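Local coordinates for RNA-binding protein 12 (Homo sapiens, PDB 2EK1), which probably binds RNA through its RNA recognition motifs, one of which forms a disulfide-linked dimer in this crystal, at residues T16-Q21 against D34-Y39; D30-F35 against V46-N51; G38-P43 against R67-A72. All blocks are in the same frame, centred on the assembly; numbering follows the deposited sequence.

Interaction 1 (T16-Q21 against D34-Y39); sequences TVIKVQ and DFFYGY
Strand 16-21 turns Ile18 and Val20 toward Phe36, the residue that leaves helix 29-35, while the backbones stay well apart, Val20 CA lying 10.9 Å from Phe35 CA. The Phe36 ring bridges that gap. Phe36 CZ, at the outer end of the ring, is met by CD1 of Ile18 at 3.8 Å, oblique to the ring, and by CG2 of Val20 at 3.9 Å, near the ring plane at its edge. With CG anti to its carbonyl carbon (chi1 -66°), Phe36 sends the ring toward the strand. The ring of Phe35 brings its own edge to one face of Phe36, with Phe35 CD2 3.5 Å above the plane over the ring centre. All three touching residues are buried, and Leu77 and Leu89 also pack on Phe36. Beyond it the chain reverses in a type II turn closed by Tyr39 N to Phe36 O at 2.8 Å, and Gly38 adopts the positive phi (95°) that glycine accepts easily. Ile18 and Val20 alternate with Val17, Lys19 and Gln21, whose side chains lie on the other side of the sheet. This first-strand position matches RNP2 in the beta-alpha-beta-beta-alpha-beta fold of RNA recognition motifs; the contact lies on the helix-covered, hydrophobic side of the sheet.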
ATOM      1  N   THR A  16      -7.050  -9.352  -6.693  1.00 32.06           N
ATOM      2  CA  THR A  16      -5.709  -9.837  -6.410  1.00 29.47           C
ATOM      3  C   THR A  16      -4.801  -8.658  -6.474  1.00 25.26           C
ATOM      4  O   THR A  16      -4.917  -7.834  -7.386  1.00 21.78           O
ATOM      5  CB  THR A  16      -5.373 -10.921  -7.399  1.00 31.57           C
ATOM      6  OG1 THR A  16      -5.485 -10.392  -8.714  1.00 36.18           O
ATOM      7  CG2 THR A  16      -6.442 -12.018  -7.285  1.00 28.32           C
ATOM      8  N   VAL A  17      -3.905  -8.608  -5.523  1.00 21.78           N
ATOM      9  CA  VAL A  17      -3.020  -7.459  -5.417  1.00 21.60           C
ATOM     10  C   VAL A  17      -1.642  -7.777  -5.917  1.00 21.99           C
ATOM     11  O   VAL A  17      -1.084  -8.853  -5.632  1.00 23.52           O
ATOM     12  CB  VAL A  17      -2.870  -6.993  -3.907  1.00 20.29           C
ATOM     13  CG1 VAL A  17      -1.754  -5.972  -3.789  1.00 19.40           C
ATOM     14  CG2 VAL A  17      -4.158  -6.562  -3.342  1.00 18.49           C
ATOM     15  N   ILE A  18      -1.075  -6.875  -6.684  1.00 18.58           N
ATOM     16  CA  ILE A  18       0.298  -7.114  -7.121  1.00 18.46           C
ATOM     17  C   ILE A  18       1.221  -5.998  -6.527  1.00 17.63           C
ATOM     18  O   ILE A  18       0.775  -4.998  -6.054  1.00 20.13           O
ATOM     19  CB  ILE A  18       0.438  -6.989  -8.666  1.00 18.00           C
ATOM     20  CG1 ILE A  18       0.152  -5.520  -9.062  1.00 19.05           C
ATOM     21  CG2 ILE A  18      -0.550  -8.009  -9.409  1.00 17.82           C
ATOM     22  CD1 ILE A  18       0.688  -5.126 -10.460  1.00 18.71           C
ATOM     23  N   LYS A  19       2.507  -6.183  -6.648  1.00 17.42           N
ATOM     24  CA  LYS A  19       3.474  -5.207  -6.229  1.00 17.26           C
ATOM     25  C   LYS A  19       4.139  -4.604  -7.426  1.00 16.73           C
ATOM     26  O   LYS A  19       4.402  -5.277  -8.458  1.00 15.36           O
ATOM     27  CB  LYS A  19       4.517  -5.850  -5.331  1.00 21.38           C
ATOM     28  CG  LYS A  19       3.992  -6.080  -3.978  1.00 26.19           C
ATOM     29  CD  LYS A  19       5.174  -6.478  -2.980  1.00 31.01           C
ATOM     30  CE  LYS A  19       6.606  -6.186  -3.545  1.00 31.97           C
ATOM     31  NZ  LYS A  19       7.545  -7.213  -2.860  1.00 35.58           N
ATOM     32  N   VAL A  20       4.478  -3.326  -7.271  1.00 15.47           N
ATOM     33  CA  VAL A  20       5.134  -2.515  -8.293  1.00 12.93           C
ATOM     34  C   VAL A  20       6.337  -1.942  -7.595  1.00 14.89           C
ATOM     35  O   VAL A  20       6.232  -1.432  -6.465  1.00 13.84           O
ATOM     36  CB  VAL A  20       4.146  -1.397  -8.711  1.00 14.67           C
ATOM     37  CG1 VAL A  20       4.695  -0.537  -9.855  1.00 14.68           C
ATOM     38  CG2 VAL A  20       2.774  -2.059  -9.128  1.00 13.42           C
ATOM     39  N   GLN A  21       7.492  -1.993  -8.243  1.00 14.52           N
ATOM     40  CA  GLN A  21       8.740  -1.513  -7.626  1.00 17.49           C
ATOM     41  C   GLN A  21       9.551  -0.780  -8.703  1.00 17.50           C
ATOM     42  O   GLN A  21       9.342  -0.990  -9.911  1.00 16.81           O
ATOM     43  CB  GLN A  21       9.605  -2.710  -7.141  1.00 18.57           C
ATOM     44  CG  GLN A  21       9.132  -3.429  -5.904  1.00 19.31           C
ATOM     45  CD  GLN A  21       9.967  -4.668  -5.639  1.00 23.01           C
ATOM     46  OE1 GLN A  21       9.821  -5.671  -6.326  1.00 23.31           O
ATOM     47  NE2 GLN A  21      10.854  -4.586  -4.659  1.00 21.75           N
ATOM     48  N   ASP A  34      -2.341   5.405 -15.573  1.00 28.97           N
ATOM     49  CA  ASP A  34      -2.000   5.381 -17.009  1.00 29.04           C
ATOM     50  C   ASP A  34      -1.154   4.134 -17.327  1.00 28.60           C
ATOM     51  O   ASP A  34      -1.447   3.445 -18.266  1.00 28.58           O
ATOM     52  CB  ASP A  34      -1.205   6.622 -17.420  1.00 31.64           C
ATOM     53  CG  ASP A  34      -2.052   7.902 -17.479  1.00 36.40           C
ATOM     54  OD1 ASP A  34      -3.290   7.839 -17.223  1.00 37.09           O
ATOM     55  OD2 ASP A  34      -1.447   8.990 -17.755  1.00 40.14           O
ATOM     56  N   PHE A  35      -0.119   3.827 -16.547  1.00 27.19           N
ATOM     57  CA  PHE A  35       0.702   2.639 -16.819  1.00 23.76           C
ATOM     58  C   PHE A  35      -0.182   1.390 -16.985  1.00 24.70           C
ATOM     59  O   PHE A  35       0.092   0.538 -17.834  1.00 23.23           O
ATOM     60  CB  PHE A  35       1.684   2.413 -15.652  1.00 22.58           C
ATOM     61  CG  PHE A  35       2.641   1.253 -15.857  1.00 19.29           C
ATOM     62  CD1 PHE A  35       3.773   1.419 -16.589  1.00 19.30           C
ATOM     63  CD2 PHE A  35       2.420   0.009 -15.242  1.00 20.45           C
ATOM     64  CE1 PHE A  35       4.693   0.361 -16.726  1.00 21.04           C
ATOM     65  CE2 PHE A  35       3.328  -1.040 -15.362  1.00 19.55           C
ATOM     66  CZ  PHE A  35       4.479  -0.852 -16.123  1.00 19.60           C
ATOM     67  N   PHE A  36      -1.215   1.224 -16.152  1.00 23.96           N
ATOM     68  CA  PHE A  36      -2.026   0.052 -16.306  1.00 23.01           C
ATOM     69  C   PHE A  36      -3.225   0.268 -17.227  1.00 24.14           C
ATOM     70  O   PHE A  36      -4.192  -0.485 -17.151  1.00 23.33           O
ATOM     71  CB  PHE A  36      -2.513  -0.495 -14.948  1.00 22.42           C
ATOM     72  CG  PHE A  36      -1.423  -1.011 -14.096  1.00 20.46           C
ATOM     73  CD1 PHE A  36      -0.826  -0.200 -13.093  1.00 19.16           C
ATOM     74  CD2 PHE A  36      -0.866  -2.291 -14.348  1.00 19.77           C
ATOM     75  CE1 PHE A  36       0.288  -0.625 -12.340  1.00 19.12           C
ATOM     76  CE2 PHE A  36       0.288  -2.754 -13.573  1.00 19.44           C
ATOM     77  CZ  PHE A  36       0.871  -1.914 -12.566  1.00 19.72           C
ATOM     78  N   TYR A  37      -3.113   1.265 -18.106  1.00 25.25           N
ATOM     79  CA  TYR A  37      -4.219   1.596 -19.043  1.00 29.67           C
ATOM     80  C   TYR A  37      -4.450   0.405 -19.950  1.00 29.82           C
ATOM     81  O   TYR A  37      -3.521  -0.174 -20.526  1.00 28.19           O
ATOM     82  CB  TYR A  37      -3.902   2.878 -19.870  1.00 33.46           C
ATOM     83  CG  TYR A  37      -5.031   3.317 -20.852  1.00 36.53           C
ATOM     84  CD1 TYR A  37      -5.022   2.892 -22.192  1.00 37.65           C
ATOM     85  CD2 TYR A  37      -6.119   4.110 -20.414  1.00 37.98           C
ATOM     86  CE1 TYR A  37      -6.092   3.233 -23.099  1.00 36.17           C
ATOM     87  CE2 TYR A  37      -7.182   4.459 -21.303  1.00 38.84           C
ATOM     88  CZ  TYR A  37      -7.149   3.990 -22.657  1.00 38.81           C
ATOM     89  OH  TYR A  37      -8.211   4.215 -23.531  1.00 39.52           O
ATOM     90  N   GLY A  38      -5.684  -0.021 -20.018  1.00 29.92           N
ATOM     91  CA  GLY A  38      -5.952  -1.132 -20.879  1.00 29.99           C
ATOM     92  C   GLY A  38      -5.916  -2.373 -20.035  1.00 31.47           C
ATOM     93  O   GLY A  38      -6.185  -3.490 -20.552  1.00 30.37           O
ATOM     94  N   TYR A  39      -5.580  -2.256 -18.751  1.00 29.97           N
ATOM     95  CA  TYR A  39      -5.592  -3.500 -17.978  1.00 28.12           C
ATOM     96  C   TYR A  39      -6.588  -3.662 -16.830  1.00 27.79           C
ATOM     97  O   TYR A  39      -6.501  -4.617 -16.093  1.00 27.28           O
ATOM     98  CB  TYR A  39      -4.145  -3.903 -17.500  1.00 31.08           C
ATOM     99  CG  TYR A  39      -3.235  -4.489 -18.568  1.00 29.97           C
ATOM    100  CD1 TYR A  39      -2.999  -5.867 -18.655  1.00 33.34           C
ATOM    101  CD2 TYR A  39      -2.731  -3.673 -19.548  1.00 31.89           C
ATOM    102  CE1 TYR A  39      -2.281  -6.430 -19.735  1.00 32.96           C
ATOM    103  CE2 TYR A  39      -2.040  -4.191 -20.646  1.00 33.94           C
ATOM    104  CZ  TYR A  39      -1.822  -5.583 -20.756  1.00 34.76           C
ATOM    105  OH  TYR A  39      -1.258  -6.044 -21.959  1.00 34.33           O
TER

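Interaction 2 (D30-F35 against V46-N51); sequences DEILDF and VCLKYN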
ATOM      1  N   ASP A  30      -2.011   9.177 -11.016  1.00 22.52           N
ATOM      2  CA  ASP A  30      -2.433   9.140 -12.438  1.00 25.11           C
ATOM      3  C   ASP A  30      -1.475   8.342 -13.339  1.00 24.57           C
ATOM      4  O   ASP A  30      -1.924   7.573 -14.153  1.00 25.92           O
ATOM      5  CB  ASP A  30      -2.620  10.562 -12.963  1.00 29.50           C
ATOM      6  CG  ASP A  30      -3.880  11.181 -12.416  1.00 35.28           C
ATOM      7  OD1 ASP A  30      -4.934  10.506 -12.480  1.00 38.21           O
ATOM      8  OD2 ASP A  30      -3.822  12.318 -11.908  1.00 39.96           O
ATOM      9  N   GLU A  31      -0.178   8.567 -13.183  1.00 22.20           N
ATOM     10  CA  GLU A  31       0.842   7.848 -13.936  1.00 24.31           C
ATOM     11  C   GLU A  31       0.765   6.362 -13.698  1.00 25.13           C
ATOM     12  O   GLU A  31       1.054   5.574 -14.635  1.00 24.48           O
ATOM     13  CB  GLU A  31       2.252   8.372 -13.607  1.00 25.25           C
ATOM     14  CG  GLU A  31       2.473   9.820 -14.122  1.00 27.82           C
ATOM     15  CD  GLU A  31       3.768  10.468 -13.597  1.00 31.23           C
ATOM     16  OE1 GLU A  31       4.211  11.469 -14.218  1.00 32.22           O
ATOM     17  OE2 GLU A  31       4.333  10.025 -12.571  1.00 30.50           O
ATOM     18  N   ILE A  32       0.359   5.957 -12.475  1.00 22.67           N
ATOM     19  CA  ILE A  32       0.221   4.546 -12.199  1.00 21.76           C
ATOM     20  C   ILE A  32      -0.976   4.022 -12.924  1.00 22.90           C
ATOM     21  O   ILE A  32      -0.951   2.903 -13.538  1.00 23.54           O
ATOM     22  CB  ILE A  32       0.113   4.274 -10.654  1.00 19.36           C
ATOM     23  CG1 ILE A  32       1.507   4.496  -9.988  1.00 19.27           C
ATOM     24  CG2 ILE A  32      -0.258   2.841 -10.413  1.00 21.63           C
ATOM     25  CD1 ILE A  32       1.488   4.523  -8.509  1.00 15.22           C
ATOM     26  N   LEU A  33      -2.070   4.780 -12.834  1.00 22.72           N
ATOM     27  CA  LEU A  33      -3.292   4.401 -13.519  1.00 24.66           C
ATOM     28  C   LEU A  33      -2.989   4.404 -15.022  1.00 24.63           C
ATOM     29  O   LEU A  33      -3.293   3.496 -15.658  1.00 27.17           O
ATOM     30  CB  LEU A  33      -4.516   5.345 -13.146  1.00 25.34           C
ATOM     31  CG  LEU A  33      -4.929   5.161 -11.635  1.00 27.18           C
ATOM     32  CD1 LEU A  33      -6.326   5.820 -11.374  1.00 29.28           C
ATOM     33  CD2 LEU A  33      -5.072   3.784 -11.231  1.00 24.44           C
ATOM     34  N   ASP A  34      -2.341   5.405 -15.573  1.00 28.97           N
ATOM     35  CA  ASP A  34      -2.000   5.381 -17.009  1.00 29.04           C
ATOM     36  C   ASP A  34      -1.154   4.134 -17.327  1.00 28.60           C
ATOM     37  O   ASP A  34      -1.447   3.445 -18.266  1.00 28.58           O
ATOM     38  CB  ASP A  34      -1.205   6.622 -17.420  1.00 31.64           C
ATOM     39  CG  ASP A  34      -2.052   7.902 -17.479  1.00 36.40           C
ATOM     40  OD1 ASP A  34      -3.290   7.839 -17.223  1.00 37.09           O
ATOM     41  OD2 ASP A  34      -1.447   8.990 -17.755  1.00 40.14           O
ATOM     42  N   PHE A  35      -0.119   3.827 -16.547  1.00 27.19           N
ATOM     43  CA  PHE A  35       0.702   2.639 -16.819  1.00 23.76           C
ATOM     44  C   PHE A  35      -0.182   1.390 -16.985  1.00 24.70           C
ATOM     45  O   PHE A  35       0.092   0.538 -17.834  1.00 23.23           O
ATOM     46  CB  PHE A  35       1.684   2.413 -15.652  1.00 22.58           C
ATOM     47  CG  PHE A  35       2.641   1.253 -15.857  1.00 19.29           C
ATOM     48  CD1 PHE A  35       3.773   1.419 -16.589  1.00 19.30           C
ATOM     49  CD2 PHE A  35       2.420   0.009 -15.242  1.00 20.45           C
ATOM     50  CE1 PHE A  35       4.693   0.361 -16.726  1.00 21.04           C
ATOM     51  CE2 PHE A  35       3.328  -1.040 -15.362  1.00 19.55           C
ATOM     52  CZ  PHE A  35       4.479  -0.852 -16.123  1.00 19.60           C
ATOM     53  N   VAL A  46      -4.807   1.879  -5.373  1.00 18.82           N
ATOM     54  CA  VAL A  46      -3.355   2.120  -5.345  1.00 18.00           C
ATOM     55  C   VAL A  46      -2.880   2.576  -3.937  1.00 19.25           C
ATOM     56  O   VAL A  46      -3.516   3.478  -3.348  1.00 15.74           O
ATOM     57  CB  VAL A  46      -2.959   3.261  -6.287  1.00 18.49           C
ATOM     58  CG1 VAL A  46      -1.447   3.497  -6.208  1.00 17.07           C
ATOM     59  CG2 VAL A  46      -3.376   2.956  -7.746  1.00 19.75           C
ATOM     60  N   CYS A  47      -1.799   1.986  -3.413  1.00 18.24           N
ATOM     61  CA  CYS A  47      -1.233   2.519  -2.128  1.00 19.63           C
ATOM     62  C   CYS A  47       0.245   2.637  -2.438  1.00 16.51           C
ATOM     63  O   CYS A  47       0.768   1.795  -3.125  1.00 15.02           O
ATOM     64  CB  CYS A  47      -1.528   1.600  -0.913  1.00 21.53           C
ATOM     65  SG  CYS A  47      -0.477   0.182  -0.898  1.00 33.43           S
ATOM     66  N   LEU A  48       0.904   3.672  -1.938  1.00 15.66           N
ATOM     67  CA  LEU A  48       2.268   3.948  -2.189  1.00 16.01           C
ATOM     68  C   LEU A  48       3.005   3.730  -0.896  1.00 18.39           C
ATOM     69  O   LEU A  48       2.542   4.220   0.184  1.00 16.44           O
ATOM     70  CB  LEU A  48       2.467   5.413  -2.553  1.00 13.91           C
ATOM     71  CG  LEU A  48       1.826   5.968  -3.855  1.00 22.72           C
ATOM     72  CD1 LEU A  48       2.206   7.420  -4.008  1.00 16.71           C
ATOM     73  CD2 LEU A  48       2.281   5.200  -5.161  1.00 17.36           C
ATOM     74  N   LYS A  49       4.172   3.075  -0.987  1.00 18.25           N
ATOM     75  CA  LYS A  49       4.918   2.831   0.211  1.00 19.33           C
ATOM     76  C   LYS A  49       5.883   3.984   0.555  1.00 19.51           C
ATOM     77  O   LYS A  49       6.418   4.638  -0.321  1.00 16.08           O
ATOM     78  CB  LYS A  49       5.693   1.492   0.085  1.00 19.67           C
ATOM     79  CG  LYS A  49       4.771   0.303   0.161  1.00 23.08           C
ATOM     80  CD  LYS A  49       5.507  -1.055  -0.174  1.00 23.32           C
ATOM     81  CE  LYS A  49       4.616  -2.132   0.270  1.00 25.02           C
ATOM     82  NZ  LYS A  49       5.209  -3.417  -0.074  1.00 25.20           N
ATOM     83  N   TYR A  50       6.088   4.198   1.855  1.00 19.72           N
ATOM     84  CA  TYR A  50       7.025   5.264   2.268  1.00 22.52           C
ATOM     85  C   TYR A  50       7.890   4.689   3.394  1.00 21.12           C
ATOM     86  O   TYR A  50       7.394   3.980   4.249  1.00 24.74           O
ATOM     87  CB  TYR A  50       6.252   6.504   2.801  1.00 20.94           C
ATOM     88  CG  TYR A  50       5.445   7.230   1.758  1.00 21.72           C
ATOM     89  CD1 TYR A  50       4.179   6.767   1.397  1.00 19.73           C
ATOM     90  CD2 TYR A  50       5.952   8.375   1.145  1.00 20.83           C
ATOM     91  CE1 TYR A  50       3.408   7.448   0.438  1.00 21.65           C
ATOM     92  CE2 TYR A  50       5.219   9.070   0.164  1.00 22.78           C
ATOM     93  CZ  TYR A  50       3.947   8.601  -0.170  1.00 23.89           C
ATOM     94  OH  TYR A  50       3.227   9.332  -1.088  1.00 26.71           O
ATOM     95  N   ASN A  51       9.156   4.987   3.415  1.00 20.53           N
ATOM     96  CA  ASN A  51       9.985   4.492   4.510  1.00 18.70           C
ATOM     97  C   ASN A  51       9.697   5.206   5.819  1.00 21.39           C
ATOM     98  O   ASN A  51       8.801   6.086   5.940  1.00 18.25           O
ATOM     99  CB  ASN A  51      11.495   4.653   4.191  1.00 20.17           C
ATOM    100  CG  ASN A  51      11.842   6.052   3.770  1.00 22.69           C
ATOM    101  OD1 ASN A  51      11.289   7.037   4.283  1.00 22.99           O
ATOM    102  ND2 ASN A  51      12.744   6.167   2.820  1.00 24.42           N
TER
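The backbone bond from Asp34 N to Asp30 O, 2.6 Å long, closes the helical turn that presents Ile32 and Leu33 to Val46 and Leu48. Across the contact itself the meeting is wholly apolar, methyl against methyl. Ile32 does most of the work: CG1 lies anti to its carbonyl carbon (chi1 -73°) and the chain runs on extended (chi2 169°), which carries CD1 in between two partners. Ile32 CD1 touches Leu48 CD2 at 3.5 Å, a snug approach in which the two side chains run antiparallel and pass alongside each other, and Val46 CG1 at 3.9 Å. The other branch, Ile32 CG2, meets Val46 CG2 at 4.1 Å. Leu33 starts off to one side of the strand, yet Leu33 CD2 reaches Val46 CG2 at 4.0 Å. Val46 therefore divides its two methyls, CG1 taken by Ile32 and CG2 shared between Ile32 and Leu33. Val62 of the neighbouring strand packs against both Ile32 and Val46. Cys47 points away from the helix and forms a disulfide with Cys47 of the second subunit, and the two edge strands pair antiparallel. The first helix packed on the second strand is part of the RNA recognition motif's alpha/beta sandwich, its sheet here continued across the dimer.

Interaction 3 (G38-P43 against R67-A72); sequences GYQVIP and RDEATA
Tyr39 and Gln40 meet Ala72 and Glu69 where the loop after the first helix of the beta-alpha-beta-beta-alpha-beta RNA recognition motif fold passes the second helix, 67-77. The backbones come fairly close, Tyr39 CA lying 7.2 Å from Glu69 CA, but no direct hydrogen bond joins the two segments. The van der Waals contacts are of two sorts. Farther along the helix, CE1 of the Tyr39 ring lies 3.9 Å from Ala72 O, an oblique approach, and has the Ala72 methyl a little farther off. The ring also touches Ala73 and Leu77, and its hydroxyl is hydrogen-bonded to Asp76, so the tyrosine lies along the helix for more than a turn. Nearer the helix start, the Glu69 carboxylate reaches over the aliphatic part of Gln40, with OE1 of Glu69 3.4 Å from Gln40 CB. The two side chains cross at about a right angle, yet their amide and carboxylate planes are only 7° apart. The polar link is carried by water: a single molecule donates to Glu69 OE1 at 2.7 Å and accepts a weak bond from Gln40 NE2. The second oxygen, Glu69 OE2, is bound to Ser66 OG just ahead of the helix, which would fix the carboxylate's rotation. Lying in the first turn, this carboxylate is probably favoured by the helix dipole. Within the loop, Gln40 bends at chi2 (56°) and folds its amide back over the turn just behind it. There NE2 of Gln40 gives a hydrogen bond of 3.0 Å to Gly38 O, the donor sitting well above the carbonyl plane rather than on a lone pair.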
ATOM      1  N   GLY A  38      -5.684  -0.021 -20.018  1.00 29.92           N
ATOM      2  CA  GLY A  38      -5.952  -1.132 -20.879  1.00 29.99           C
ATOM      3  C   GLY A  38      -5.916  -2.373 -20.035  1.00 31.47           C
ATOM      4  O   GLY A  38      -6.185  -3.490 -20.552  1.00 30.37           O
ATOM      5  N   TYR A  39      -5.580  -2.256 -18.751  1.00 29.97           N
ATOM      6  CA  TYR A  39      -5.592  -3.500 -17.978  1.00 28.12           C
ATOM      7  C   TYR A  39      -6.588  -3.662 -16.830  1.00 27.79           C
ATOM      8  O   TYR A  39      -6.501  -4.617 -16.093  1.00 27.28           O
ATOM      9  CB  TYR A  39      -4.145  -3.903 -17.500  1.00 31.08           C
ATOM     10  CG  TYR A  39      -3.235  -4.489 -18.568  1.00 29.97           C
ATOM     11  CD1 TYR A  39      -2.999  -5.867 -18.655  1.00 33.34           C
ATOM     12  CD2 TYR A  39      -2.731  -3.673 -19.548  1.00 31.89           C
ATOM     13  CE1 TYR A  39      -2.281  -6.430 -19.735  1.00 32.96           C
ATOM     14  CE2 TYR A  39      -2.040  -4.191 -20.646  1.00 33.94           C
ATOM     15  CZ  TYR A  39      -1.822  -5.583 -20.756  1.00 34.76           C
ATOM     16  OH  TYR A  39      -1.258  -6.044 -21.959  1.00 34.33           O
ATOM     17  N   GLN A  40      -7.536  -2.760 -16.629  1.00 27.98           N
ATOM     18  CA  GLN A  40      -8.533  -3.011 -15.547  1.00 29.02           C
ATOM     19  C   GLN A  40      -8.085  -3.073 -14.058  1.00 27.68           C
ATOM     20  O   GLN A  40      -8.599  -3.791 -13.171  1.00 28.01           O
ATOM     21  CB  GLN A  40      -9.342  -4.240 -15.912  1.00 31.29           C
ATOM     22  CG  GLN A  40     -10.145  -4.106 -17.229  1.00 34.30           C
ATOM     23  CD  GLN A  40      -9.304  -3.738 -18.478  1.00 36.29           C
ATOM     24  OE1 GLN A  40      -9.550  -2.709 -19.120  1.00 35.31           O
ATOM     25  NE2 GLN A  40      -8.322  -4.570 -18.811  1.00 36.27           N
ATOM     26  N   VAL A  41      -7.095  -2.258 -13.788  1.00 26.71           N
ATOM     27  CA  VAL A  41      -6.614  -2.098 -12.459  1.00 24.50           C
ATOM     28  C   VAL A  41      -7.787  -1.389 -11.783  1.00 23.56           C
ATOM     29  O   VAL A  41      -8.421  -0.543 -12.379  1.00 23.17           O
ATOM     30  CB  VAL A  41      -5.370  -1.192 -12.575  1.00 23.49           C
ATOM     31  CG1 VAL A  41      -5.788   0.215 -12.909  1.00 24.20           C
ATOM     32  CG2 VAL A  41      -4.570  -1.206 -11.362  1.00 25.75           C
ATOM     33  N   ILE A  42      -8.079  -1.703 -10.535  1.00 24.01           N
ATOM     34  CA  ILE A  42      -9.118  -1.053  -9.798  1.00 22.81           C
ATOM     35  C   ILE A  42      -8.592   0.339  -9.460  1.00 25.55           C
ATOM     36  O   ILE A  42      -7.587   0.461  -8.709  1.00 24.49           O
ATOM     37  CB  ILE A  42      -9.380  -1.785  -8.503  1.00 21.50           C
ATOM     38  CG1 ILE A  42      -9.843  -3.214  -8.853  1.00 21.01           C
ATOM     39  CG2 ILE A  42     -10.333  -0.990  -7.716  1.00 21.09           C
ATOM     40  CD1 ILE A  42     -10.002  -4.174  -7.701  1.00 22.10           C
ATOM     41  N   PRO A  43      -9.301   1.412  -9.917  1.00 26.36           N
ATOM     42  CA  PRO A  43      -8.855   2.787  -9.683  1.00 27.12           C
ATOM     43  C   PRO A  43      -8.651   3.427  -8.286  1.00 27.39           C
ATOM     44  O   PRO A  43      -7.897   4.434  -8.198  1.00 28.61           O
ATOM     45  CB  PRO A  43      -9.766   3.618 -10.647  1.00 27.63           C
ATOM     46  CG  PRO A  43     -10.669   2.591 -11.344  1.00 28.12           C
ATOM     47  CD  PRO A  43     -10.704   1.443 -10.370  1.00 26.87           C
ATOM     48  N   ARG A  67      -7.828 -12.727 -10.498  1.00 29.91           N
ATOM     49  CA  ARG A  67      -6.450 -13.211 -10.472  1.00 31.31           C
ATOM     50  C   ARG A  67      -5.911 -13.243 -11.900  1.00 31.54           C
ATOM     51  O   ARG A  67      -4.741 -12.824 -12.122  1.00 33.94           O
ATOM     52  CB  ARG A  67      -6.339 -14.627  -9.882  1.00 33.32           C
ATOM     53  CG  ARG A  67      -4.918 -15.061  -9.592  1.00 36.49           C
ATOM     54  CD  ARG A  67      -4.889 -16.414  -8.896  1.00 39.03           C
ATOM     55  NE  ARG A  67      -3.594 -16.755  -8.286  1.00 43.48           N
ATOM     56  CZ  ARG A  67      -3.137 -16.243  -7.127  1.00 44.65           C
ATOM     57  NH1 ARG A  67      -3.878 -15.359  -6.457  1.00 44.85           N
ATOM     58  NH2 ARG A  67      -1.957 -16.637  -6.611  1.00 45.89           N
ATOM     59  N   ASP A  68      -6.719 -13.723 -12.874  1.00 28.64           N
ATOM     60  CA  ASP A  68      -6.262 -13.760 -14.284  1.00 27.00           C
ATOM     61  C   ASP A  68      -5.855 -12.350 -14.753  1.00 24.06           C
ATOM     62  O   ASP A  68      -4.832 -12.242 -15.405  1.00 25.74           O
ATOM     63  CB  ASP A  68      -7.316 -14.296 -15.272  1.00 28.17           C
ATOM     64  CG  ASP A  68      -7.466 -15.811 -15.247  1.00 33.69           C
ATOM     65  OD1 ASP A  68      -8.105 -16.344 -16.196  1.00 38.57           O
ATOM     66  OD2 ASP A  68      -6.977 -16.504 -14.338  1.00 35.45           O
ATOM     67  N   GLU A  69      -6.599 -11.284 -14.438  1.00 22.64           N
ATOM     68  CA  GLU A  69      -6.156  -9.942 -14.901  1.00 21.35           C
ATOM     69  C   GLU A  69      -4.818  -9.498 -14.222  1.00 19.34           C
ATOM     70  O   GLU A  69      -3.958  -8.925 -14.900  1.00 20.60           O
ATOM     71  CB  GLU A  69      -7.254  -8.881 -14.710  1.00 23.92           C
ATOM     72  CG  GLU A  69      -8.425  -9.067 -15.734  1.00 27.43           C
ATOM     73  CD  GLU A  69      -9.707  -8.460 -15.181  1.00 29.87           C
ATOM     74  OE1 GLU A  69     -10.206  -7.487 -15.714  1.00 29.25           O
ATOM     75  OE2 GLU A  69     -10.210  -8.971 -14.171  1.00 35.04           O
ATOM     76  N   ALA A  70      -4.655  -9.771 -12.914  1.00 17.71           N
ATOM     77  CA  ALA A  70      -3.385  -9.416 -12.208  1.00 18.16           C
ATOM     78  C   ALA A  70      -2.205 -10.134 -12.907  1.00 19.02           C
ATOM     79  O   ALA A  70      -1.174  -9.575 -13.183  1.00 17.38           O
ATOM     80  CB  ALA A  70      -3.455  -9.909 -10.802  1.00 17.82           C
ATOM     81  N   THR A  71      -2.392 -11.414 -13.183  1.00 20.59           N
ATOM     82  CA  THR A  71      -1.388 -12.193 -13.891  1.00 23.03           C
ATOM     83  C   THR A  71      -1.019 -11.658 -15.244  1.00 23.37           C
ATOM     84  O   THR A  71       0.168 -11.555 -15.531  1.00 21.66           O
ATOM     85  CB  THR A  71      -1.852 -13.670 -13.986  1.00 26.39           C
ATOM     86  OG1 THR A  71      -1.821 -14.212 -12.659  1.00 26.09           O
ATOM     87  CG2 THR A  71      -0.932 -14.464 -14.829  1.00 28.29           C
ATOM     88  N   ALA A  72      -2.021 -11.297 -16.068  1.00 21.53           N
ATOM     89  CA  ALA A  72      -1.768 -10.738 -17.352  1.00 21.12           C
ATOM     90  C   ALA A  72      -1.035  -9.427 -17.245  1.00 21.00           C
ATOM     91  O   ALA A  72      -0.113  -9.169 -18.043  1.00 18.12           O
ATOM     92  CB  ALA A  72      -3.050 -10.496 -18.139  1.00 21.43           C
TER
HETATM   93  O   HOH W   1      -9.527  -6.972 -18.328  1.00 32.40           O

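Interactions 1 and 2 are buried contacts that fasten the first helix and the residue just after it to two strands of the same sheet, 16-21 and 47-50; interaction 1 sets two methyl groups against a ring and interaction 2 is methyl on methyl, with no hydrogen bond across either. Interaction 3 lies near the surface, joins the loop after that helix to helix 67-77, and adds polar chemistry through a bridging water. The segments overlap along the chain: Asp34 and Phe35 lie in those of interactions 1 and 2, Gly38 and Tyr39 in those of 1 and 3. Val41, from the loop of interaction 3, touches Phe36 and Leu33. Interaction 2 borders the dimer interface, whereas no other chain touches interaction 1.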